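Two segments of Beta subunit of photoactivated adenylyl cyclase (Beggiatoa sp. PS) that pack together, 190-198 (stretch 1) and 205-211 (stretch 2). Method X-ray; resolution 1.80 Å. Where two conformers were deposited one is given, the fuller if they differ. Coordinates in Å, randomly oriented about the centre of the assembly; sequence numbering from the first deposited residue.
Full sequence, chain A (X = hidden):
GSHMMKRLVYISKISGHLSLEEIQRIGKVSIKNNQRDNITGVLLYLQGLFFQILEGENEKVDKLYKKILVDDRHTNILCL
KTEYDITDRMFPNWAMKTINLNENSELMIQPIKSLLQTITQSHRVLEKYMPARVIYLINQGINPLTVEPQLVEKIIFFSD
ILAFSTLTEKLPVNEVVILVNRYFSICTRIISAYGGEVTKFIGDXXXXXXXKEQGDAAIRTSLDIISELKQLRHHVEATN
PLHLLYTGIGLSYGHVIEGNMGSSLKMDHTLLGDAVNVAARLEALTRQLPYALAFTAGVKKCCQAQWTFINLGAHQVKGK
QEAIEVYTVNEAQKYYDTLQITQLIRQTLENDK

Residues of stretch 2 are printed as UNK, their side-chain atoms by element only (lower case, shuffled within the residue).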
# COMPACT_ATOMS: atom_id res chain seq x y z
N ILE A 190 9.61 12.21 -9.68
CA ILE A 190 10.30 12.07 -10.95
C ILE A 190 9.82 10.82 -11.68
O ILE A 190 9.55 10.87 -12.88
CB ILE A 190 11.82 12.07 -10.74
CG1 ILE A 190 12.25 13.46 -10.23
CG2 ILE A 190 12.56 11.72 -12.03
CD1 ILE A 190 13.72 13.55 -9.81
N ILE A 191 9.72 9.69 -10.97
CA ILE A 191 9.17 8.47 -11.56
C ILE A 191 7.82 8.77 -12.20
O ILE A 191 7.54 8.38 -13.34
CB ILE A 191 9.04 7.37 -10.49
CG1 ILE A 191 10.43 6.89 -10.05
CG2 ILE A 191 8.16 6.20 -11.01
CD1 ILE A 191 10.42 6.04 -8.78
N SER A 192 6.95 9.47 -11.46
CA SER A 192 5.59 9.73 -11.94
C SER A 192 5.58 10.73 -13.09
O SER A 192 4.73 10.64 -13.99
CB SER A 192 4.73 10.23 -10.78
OG SER A 192 4.73 9.29 -9.72
N ALA A 193 6.52 11.68 -13.09
CA ALA A 193 6.62 12.62 -14.20
C ALA A 193 6.98 11.91 -15.50
O ALA A 193 6.54 12.34 -16.58
CB ALA A 193 7.66 13.69 -13.89
N TYR A 194 7.77 10.85 -15.42
CA TYR A 194 8.15 10.10 -16.61
C TYR A 194 7.17 8.97 -16.93
O TYR A 194 7.45 8.17 -17.82
CB TYR A 194 9.57 9.53 -16.44
CG TYR A 194 10.67 10.55 -16.70
CD1 TYR A 194 11.13 10.79 -17.98
CD2 TYR A 194 11.24 11.27 -15.65
CE1 TYR A 194 12.14 11.71 -18.23
CE2 TYR A 194 12.25 12.18 -15.88
CZ TYR A 194 12.69 12.40 -17.17
OH TYR A 194 13.69 13.32 -17.40
N GLY A 195 6.04 8.90 -16.23
CA GLY A 195 5.03 7.91 -16.52
C GLY A 195 5.22 6.57 -15.86
O GLY A 195 4.45 5.65 -16.14
N GLY A 196 6.23 6.42 -15.01
CA GLY A 196 6.39 5.20 -14.24
C GLY A 196 5.34 5.09 -13.16
O GLY A 196 4.63 6.05 -12.83
N GLU A 197 5.21 3.88 -12.61
CA GLU A 197 4.24 3.60 -11.56
C GLU A 197 4.99 3.13 -10.32
O GLU A 197 5.56 2.04 -10.32
CB GLU A 197 3.22 2.54 -12.01
CG GLU A 197 2.42 2.97 -13.23
CD GLU A 197 1.35 1.96 -13.62
OE1 GLU A 197 0.26 2.40 -14.06
OE2 GLU A 197 1.59 0.74 -13.51
N VAL A 198 5.01 3.97 -9.28
CA VAL A 198 5.54 3.52 -8.00
C VAL A 198 4.68 2.38 -7.49
O VAL A 198 3.44 2.45 -7.52
CB VAL A 198 5.59 4.67 -6.99
CG1 VAL A 198 6.00 4.15 -5.61
CG2 VAL A 198 6.57 5.74 -7.44
N UNK A 205 13.97 1.69 0.26
CA UNK A 205 13.98 1.37 -1.16
C UNK A 205 12.68 1.79 -1.82
O UNK A 205 11.59 1.58 -1.28
c UNK A 205 14.18 -0.13 -1.39
s UNK A 205 15.74 -0.85 -0.84
N UNK A 206 12.79 2.37 -3.02
CA UNK A 206 11.64 2.72 -3.85
C UNK A 206 11.56 1.68 -4.96
O UNK A 206 12.54 1.45 -5.68
c UNK A 206 11.90 5.18 -3.36
c UNK A 206 10.54 4.41 -5.36
c UNK A 206 11.75 4.13 -4.45
N UNK A 207 10.40 1.04 -5.09
CA UNK A 207 10.16 0.08 -6.16
C UNK A 207 9.14 0.65 -7.13
O UNK A 207 8.09 1.14 -6.72
s UNK A 207 8.58 -3.76 -5.94
c UNK A 207 9.64 -1.24 -5.59
c UNK A 207 9.31 -2.27 -6.67
c UNK A 207 8.35 -4.79 -7.39
N UNK A 208 9.44 0.57 -8.43
CA UNK A 208 8.56 1.13 -9.44
C UNK A 208 8.68 0.31 -10.71
O UNK A 208 9.59 -0.51 -10.86
c UNK A 208 8.86 2.60 -9.73
N UNK A 209 7.74 0.50 -11.64
CA UNK A 209 7.85 -0.16 -12.92
C UNK A 209 7.59 0.83 -14.05
O UNK A 209 6.96 1.88 -13.86
o UNK A 209 5.54 -0.88 -12.97
c UNK A 209 6.87 -1.34 -13.04
N UNK A 210 8.11 0.47 -15.22
CA UNK A 210 7.89 1.18 -16.47
C UNK A 210 7.49 0.15 -17.52
O UNK A 210 7.73 -1.05 -17.36
c UNK A 210 10.74 3.86 -14.05
c UNK A 210 9.27 4.35 -16.33
c UNK A 210 9.59 3.05 -16.00
c UNK A 210 9.17 1.91 -16.92
c UNK A 210 10.42 5.17 -14.40
c UNK A 210 9.68 5.42 -15.54
c UNK A 210 10.34 2.80 -14.87
N UNK A 211 6.86 0.61 -18.60
CA UNK A 211 6.54 -0.32 -19.67
C UNK A 211 7.75 -0.55 -20.57
O UNK A 211 8.76 0.15 -20.49
c UNK A 211 4.23 0.60 -19.64
o UNK A 211 5.85 1.36 -21.23
c UNK A 211 5.39 0.21 -20.52
O HOH W 1 4.34 0.37 -15.34
O HOH W 2 2.75 -1.04 -11.66

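Position 205 opens the strand with two side-chain atoms, a carbon followed by a sulfur. They lie beyond the reach of stretch 1, and a lone sulfur ending so short a chain identifies Cys205.

At position 206 three carbons are found, one bonded to the backbone and carrying the other two. This beta-branched, wholly apolar group points toward the helix, where one of its terminal carbons lies against the end of Ile191. The residue is Val206, and its CG1 is 3.8 Å from Ile191 CD1.

Position 207 carries an unbranched chain of two carbons, a sulfur and a last carbon, fully extended, whose end leads away from stretch 1. A thioether of this length is Met207. Its contact is made by the backbone, with its O 3.7 Å from Val198 CA.

A single side-chain carbon at position 208 defines Ala208. Its CB shares a sheet face with Val198 and sits 3.9 Å from Ile191 CG2 and 3.9 Å from Val198 CA. The two strands come close here, CA to CA of Val198 and Ala208 being 4.1 Å, as suits an antiparallel non-hydrogen-bonded pair.

Position 209 has one carbon and one oxygen, on the same sheet face as Glu197. No further carbon branches from the first, so this is Ser209. Its OG does not bond directly to the glutamate; one water donates to both Ser209 OG (2.9 Å) and, weakly, Glu197 OE2 (3.3 Å), while a second accepts from Ser209 OG (3.1 Å) and donates to Glu197 OE2 (2.8 Å).

At position 210 a carbon bears a six-carbon ring without any heteroatom, turned so that its end approaches stretch 1: Phe210. Gly196 CA lies over one ring face, 3.9 Å from the centroid of the Phe210 ring, in a CH-pi contact. Tyr194 CB approaches the edge, 4.2 Å from Phe210 CE2. A beta carbon on Gly196 would fall about 2.7 Å from Phe210 CE2, a clash that its absence avoids.

Position 211 shows a carbon carrying one oxygen and one carbon, the branched hydroxyl side chain of Thr211, which makes no contact with stretch 1.

The contact rests on a short antiparallel pairing. Glu197 N donates to Ser209 O (2.9 Å) and Ser209 N to Glu197 O (3.0 Å), a reciprocal pair that fixes the register. On the face of Val198 and Ala208, Ile191 packs across Val206, Ala208 and Phe210, joining helix to strand; on the face of Glu197 and Ser209, water links the polar side chains.

Stretch 2 205-211: CVMASFT
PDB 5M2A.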